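Local coordinates for protein bacterial leucyl aminopeptidase (Legionella pneumophila, PDB 6ESL) that probably removes leucine and other amino acids from the N-termini of peptides as a secreted two-zinc aminopeptidase of the M28 family, at residues N145-A148 with T149-T152; V181-G184 with W185-Q188. All coordinates share one frame; numbering follows the deposited sequence.

Interaction 1 of 2, residues N145-A148 with T149-T152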
ATOM      1  N   ASN B 145      36.608   3.622   6.915  1.00 33.27           N
ATOM      2  CA  ASN B 145      35.341   3.491   6.137  1.00 32.82           C
ATOM      3  C   ASN B 145      35.073   2.019   5.978  1.00 33.78           C
ATOM      4  O   ASN B 145      35.877   1.172   6.442  1.00 33.62           O
ATOM      5  CB  ASN B 145      35.374   4.227   4.833  1.00 32.27           C
ATOM      6  CG  ASN B 145      36.456   3.651   3.823  1.00 32.74           C
ATOM      7  OD1 ASN B 145      36.610   2.397   3.608  1.00 34.27           O
ATOM      8  ND2 ASN B 145      37.196   4.574   3.247  1.00 29.72           N
ATOM      9  N   ARG B 146      33.933   1.686   5.343  1.00 31.24           N
ATOM     10  CA  ARG B 146      33.623   0.277   5.070  1.00 29.35           C
ATOM     11  C   ARG B 146      33.266   0.105   3.607  1.00 30.63           C
ATOM     12  O   ARG B 146      32.403  -0.722   3.240  1.00 30.44           O
ATOM     13  CB  ARG B 146      32.535  -0.165   6.011  1.00 29.32           C
ATOM     14  CG  ARG B 146      32.767   0.209   7.517  1.00 29.38           C
ATOM     15  CD  ARG B 146      31.647  -0.338   8.374  1.00 28.23           C
ATOM     16  NE  ARG B 146      30.274   0.209   8.069  1.00 28.27           N
ATOM     17  CZ  ARG B 146      29.759   1.320   8.599  1.00 29.24           C
ATOM     18  NH1 ARG B 146      30.483   2.120   9.407  1.00 31.12           N
ATOM     19  NH2 ARG B 146      28.484   1.644   8.388  1.00 26.19           N
ATOM     20  N   SER B 147      33.996   0.850   2.759  1.00 30.99           N
ATOM     21  CA  SER B 147      33.876   0.769   1.329  1.00 31.59           C
ATOM     22  C   SER B 147      34.198  -0.587   0.742  1.00 33.82           C
ATOM     23  O   SER B 147      35.224  -1.205   1.100  1.00 34.20           O
ATOM     24  CB  SER B 147      34.807   1.766   0.713  1.00 32.44           C
ATOM     25  OG  SER B 147      34.755   1.770  -0.702  1.00 32.90           O
ATOM     26  N   ALA B 148      33.351  -1.002  -0.235  1.00 32.72           N
ATOM     27  CA  ALA B 148      33.446  -2.293  -0.814  1.00 32.95           C
ATOM     28  C   ALA B 148      34.757  -2.497  -1.632  1.00 33.55           C
ATOM     29  O   ALA B 148      35.060  -3.609  -1.975  1.00 33.30           O
ATOM     30  CB  ALA B 148      32.258  -2.566  -1.664  1.00 32.00           C
ATOM     31  N   THR B 149      35.484  -1.435  -1.911  1.00 34.57           N
ATOM     32  CA  THR B 149      36.724  -1.520  -2.712  1.00 37.86           C
ATOM     33  C   THR B 149      37.939  -1.491  -1.799  1.00 38.57           C
ATOM     34  O   THR B 149      39.043  -1.465  -2.357  1.00 37.61           O
ATOM     35  CB  THR B 149      36.902  -0.313  -3.691  1.00 38.08           C
ATOM     36  OG1 THR B 149      36.801   0.917  -2.956  1.00 37.94           O
ATOM     37  CG2 THR B 149      35.838  -0.332  -4.801  1.00 38.90           C
ATOM     38  N   LYS B 150      37.744  -1.418  -0.488  1.00 36.71           N
ATOM     39  CA  LYS B 150      38.841  -1.271   0.490  1.00 39.00           C
ATOM     40  C   LYS B 150      39.017  -2.402   1.470  1.00 39.44           C
ATOM     41  O   LYS B 150      38.088  -3.105   1.827  1.00 38.16           O
ATOM     42  CB  LYS B 150      38.655   0.011   1.287  1.00 39.62           C
ATOM     43  CG  LYS B 150      38.509   1.243   0.385  1.00 41.26           C
ATOM     44  CD  LYS B 150      39.845   1.518  -0.316  1.00 44.22           C
ATOM     45  CE  LYS B 150      40.047   2.991  -0.527  1.00 45.97           C
ATOM     46  NZ  LYS B 150      39.310   3.406  -1.676  1.00 47.58           N
ATOM     47  N   ASP B 151      40.260  -2.524   1.983  1.00 42.19           N
ATOM     48  CA  ASP B 151      40.552  -3.542   3.014  1.00 42.94           C
ATOM     49  C   ASP B 151      39.705  -3.399   4.250  1.00 39.22           C
ATOM     50  O   ASP B 151      39.220  -4.392   4.785  1.00 39.75           O
ATOM     51  CB  ASP B 151      42.060  -3.593   3.356  1.00 47.39           C
ATOM     52  CG  ASP B 151      42.896  -4.130   2.216  1.00 50.73           C
ATOM     53  OD1 ASP B 151      42.392  -4.933   1.389  1.00 52.81           O
ATOM     54  OD2 ASP B 151      44.100  -3.773   2.157  1.00 51.57           O
ATOM     55  N   THR B 152      39.427  -2.185   4.656  1.00 37.15           N
ATOM     56  CA  THR B 152      38.492  -1.946   5.769  1.00 37.51           C
ATOM     57  C   THR B 152      37.094  -2.483   5.526  1.00 35.81           C
ATOM     58  O   THR B 152      36.466  -2.946   6.474  1.00 35.25           O
ATOM     59  CB  THR B 152      38.448  -0.441   6.195  1.00 37.37           C
ATOM     60  OG1 THR B 152      38.196   0.364   5.064  1.00 36.22           O
ATOM     61  CG2 THR B 152      39.875  -0.043   6.752  1.00 39.23           C
TER

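Interaction 2 of 2, residues V181-G184 with W185-Q188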
ATOM      1  N   VAL B 181      28.948 -14.420  -0.052  1.00 42.02           N
ATOM      2  CA  VAL B 181      28.668 -14.320  -1.454  1.00 43.14           C
ATOM      3  C   VAL B 181      29.540 -13.244  -2.064  1.00 42.45           C
ATOM      4  O   VAL B 181      29.467 -12.086  -1.696  1.00 39.95           O
ATOM      5  CB  VAL B 181      27.205 -13.978  -1.692  1.00 42.23           C
ATOM      6  CG1 VAL B 181      26.952 -13.818  -3.204  1.00 42.12           C
ATOM      7  CG2 VAL B 181      26.321 -15.087  -1.141  1.00 43.61           C
ATOM      8  N   LYS B 182      30.351 -13.639  -3.034  1.00 44.37           N
ATOM      9  CA  LYS B 182      31.215 -12.724  -3.749  1.00 45.60           C
ATOM     10  C   LYS B 182      30.504 -11.584  -4.516  1.00 43.12           C
ATOM     11  O   LYS B 182      29.308 -11.642  -4.856  1.00 39.88           O
ATOM     12  CB  LYS B 182      32.204 -13.507  -4.636  1.00 50.50           C
ATOM     13  CG  LYS B 182      33.182 -14.295  -3.817  1.00 56.26           C
ATOM     14  CD  LYS B 182      34.120 -15.068  -4.732  1.00 63.08           C
ATOM     15  CE  LYS B 182      35.125 -15.845  -3.931  1.00 67.79           C
ATOM     16  NZ  LYS B 182      35.987 -16.592  -4.897  1.00 71.09           N
ATOM     17  N   THR B 183      31.275 -10.518  -4.696  1.00 42.72           N
ATOM     18  CA  THR B 183      30.750  -9.238  -5.209  1.00 39.67           C
ATOM     19  C   THR B 183      31.459  -8.806  -6.510  1.00 40.58           C
ATOM     20  O   THR B 183      31.836  -7.661  -6.649  1.00 38.32           O
ATOM     21  CB  THR B 183      30.960  -8.183  -4.142  1.00 37.88           C
ATOM     22  OG1 THR B 183      30.608  -8.722  -2.848  1.00 37.38           O
ATOM     23  CG2 THR B 183      30.030  -6.998  -4.438  1.00 37.02           C
ATOM     24  N   GLY B 184      31.769  -9.752  -7.382  1.00 43.11           N
ATOM     25  CA  GLY B 184      32.610  -9.445  -8.549  1.00 45.16           C
ATOM     26  C   GLY B 184      33.918  -8.723  -8.256  1.00 44.39           C
ATOM     27  O   GLY B 184      34.708  -9.197  -7.469  1.00 47.02           O
ATOM     28  N   TRP B 185      34.176  -7.620  -8.965  1.00 44.95           N
ATOM     29  CA  TRP B 185      35.452  -6.947  -8.805  1.00 47.83           C
ATOM     30  C   TRP B 185      35.587  -6.347  -7.438  1.00 43.60           C
ATOM     31  O   TRP B 185      36.668  -6.008  -7.005  1.00 42.85           O
ATOM     32  CB  TRP B 185      35.781  -6.048 -10.099  1.00 51.55           C
ATOM     33  CG  TRP B 185      35.327  -4.725  -9.784  1.00 55.02           C
ATOM     34  CD1 TRP B 185      34.037  -4.364  -9.628  1.00 58.05           C
ATOM     35  CD2 TRP B 185      36.118  -3.590  -9.415  1.00 58.47           C
ATOM     36  NE1 TRP B 185      33.950  -3.072  -9.217  1.00 63.26           N
ATOM     37  CE2 TRP B 185      35.217  -2.562  -9.075  1.00 57.79           C
ATOM     38  CE3 TRP B 185      37.492  -3.326  -9.353  1.00 60.44           C
ATOM     39  CZ2 TRP B 185      35.635  -1.296  -8.681  1.00 53.95           C
ATOM     40  CZ3 TRP B 185      37.913  -2.051  -8.956  1.00 59.87           C
ATOM     41  CH2 TRP B 185      36.982  -1.056  -8.627  1.00 56.84           C
ATOM     42  N   TYR B 186      34.479  -6.171  -6.719  1.00 40.53           N
ATOM     43  CA  TYR B 186      34.575  -5.594  -5.394  1.00 39.48           C
ATOM     44  C   TYR B 186      35.129  -6.612  -4.419  1.00 41.30           C
ATOM     45  O   TYR B 186      34.629  -7.750  -4.347  1.00 40.20           O
ATOM     46  CB  TYR B 186      33.201  -5.129  -4.879  1.00 37.37           C
ATOM     47  CG  TYR B 186      32.665  -3.954  -5.659  1.00 35.58           C
ATOM     48  CD1 TYR B 186      33.053  -2.654  -5.357  1.00 34.30           C
ATOM     49  CD2 TYR B 186      31.811  -4.146  -6.730  1.00 36.59           C
ATOM     50  CE1 TYR B 186      32.660  -1.564  -6.141  1.00 34.89           C
ATOM     51  CE2 TYR B 186      31.316  -3.070  -7.469  1.00 35.76           C
ATOM     52  CZ  TYR B 186      31.763  -1.746  -7.142  1.00 34.67           C
ATOM     53  OH  TYR B 186      31.357  -0.646  -7.906  1.00 33.78           O
ATOM     54  N   LYS B 187      36.137  -6.210  -3.659  1.00 41.14           N
ATOM     55  CA  LYS B 187      36.711  -7.181  -2.719  1.00 43.82           C
ATOM     56  C   LYS B 187      35.875  -7.500  -1.485  1.00 40.73           C
ATOM     57  O   LYS B 187      36.005  -8.587  -0.936  1.00 40.81           O
ATOM     58  CB  LYS B 187      38.126  -6.783  -2.323  1.00 48.68           C
ATOM     59  CG  LYS B 187      38.236  -5.400  -1.767  1.00 48.88           C
ATOM     60  CD  LYS B 187      39.663  -5.113  -1.306  1.00 54.63           C
ATOM     61  CE  LYS B 187      40.577  -4.728  -2.477  1.00 57.86           C
ATOM     62  NZ  LYS B 187      41.719  -3.994  -1.839  1.00 60.68           N
ATOM     63  N   GLN B 188      34.995  -6.585  -1.043  1.00 37.93           N
ATOM     64  CA  GLN B 188      34.028  -6.915   0.068  1.00 35.06           C
ATOM     65  C   GLN B 188      32.942  -7.899  -0.350  1.00 34.18           C
ATOM     66  O   GLN B 188      32.166  -7.600  -1.275  1.00 33.45           O
ATOM     67  CB  GLN B 188      33.372  -5.636   0.596  1.00 34.27           C
ATOM     68  CG  GLN B 188      32.409  -5.698   1.771  1.00 32.43           C
ATOM     69  CD  GLN B 188      31.822  -4.336   2.002  1.00 31.71           C
ATOM     70  OE1 GLN B 188      30.969  -3.887   1.172  1.00 30.91           O
ATOM     71  NE2 GLN B 188      32.255  -3.621   3.085  1.00 30.19           N
TER
HETATM   72  O   HOH W   1      33.852 -10.329  -3.655  1.00 51.19           O

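Interaction 1 of 2, residues N145-A148 with T149-T152
The flat carboxamide of Asn145 and its own peptide carbonyl both have their oxygens close to the hydroxyl of Thr152, in a compact loop that joins an Asx turn to a type I beta turn just before helix 151-170. Over one face of the carboxamide stands the backbone N of Ser147, donating to Asn145 OD1 at 3.2 Å from 47° out of the plane, which defines the Asx turn. Over the opposite face lies Thr152 OG1, 3.0 Å from Asn145 OD1 but not bonded to it; its proton goes to Asn145 O at 2.8 Å, from above that carbonyl's plane. Lys150 CB lies near the carboxamide plane at the OD1 edge, 3.9 Å from Asn145 OD1. The hydroxyl gets there because OG1 sits between the backbone N and the carbonyl carbon (chi1 53°), in the first turn of the helix. The amide's other end, ND2, is held by Gly215 O.

The type I turn from Ser147 to Lys150 closes with Lys150 N donating to Ser147 O at 3.0 Å, and Lys150 takes the N-cap position. Its aliphatic CG packs against Ser147 CB at 3.8 Å, while the bent chain carries NZ to a salt bridge with Asp214. Asp214 also takes a hydrogen bond with Ser147 OG, so one carboxylate ties both ends of the turn. Thr149 OG1 donates to Ser147 OG at 3.2 Å.

Interaction 2 of 2, residues V181-G184 with W185-Q188
Thr183 and Tyr186 meet across a tight type II' turn, where Tyr186 N donates to Thr183 O at 3.0 Å. The bond is bent, with an N-H...O angle of 142°, and the donor stands above the carbonyl plane. The same oxygen lies at the edge of the tyrosine ring, in its plane, 3.5 Å from Tyr186 CD2. Beside it the Thr183 methyl CG2 rests on Tyr186 CB at 3.7 Å. That methyl is turned anti to the threonine's backbone N, and the arrangement places OG1 on the side facing the start of the neighbouring strand 188-195, where it donates to Gln188 O. At 2.5 Å between Thr183 OG1 and Gln188 O this bond is very short, and its exact length is doubtful.

A water completes the inner ring of contacts. It accepts from Thr183 N and donates to Tyr186 O, 2.8 Å from each, bridging the two arms of the turn. Gly184 follows Thr183 at the corner of the turn with a positive phi of 51°, a backbone shape that glycine adopts readily.

Farther out, Trp185 brings NE1 over one face of the Tyr186 ring, 3.1 Å above its plane and offset toward the rim. Tyr186 OH, in turn, lies in plane at the edge of the indole and has two polar partners, Arg258 NE and Glu22 OE2 of the second subunit. Val261, on helix 261-272, packs against both Thr183 and Tyr186, while Gln188 NE2 donates to Arg146 O and Gly153 O, and its OE1 accepts from Ala255 N. The whole is a beta hairpin: the type II' turn, with glycine in its second position, lies within the connection between the antiparallel strands 176-183 and 188-195.

Interaction 1 comes first along the chain, at the entry to helix 151-170; interaction 2 follows at the end of strand 176-183, the next element after that helix. Their centres are only 11 Å apart, so the two loops, separate in sequence, meet in space. Gln188 makes the join: its NE2 probably bonds to Arg146 O at 2.9 Å and its N to Ala148 O at 3.1 Å, while Lys187 packs on Ala148 and Thr149. The hairpin at the border of the eight-stranded mixed sheet is thus tied to the loop before the helix. The Arg146 side chain lies about 8 Å from a zinc ion, which brings this joined region near the metal site.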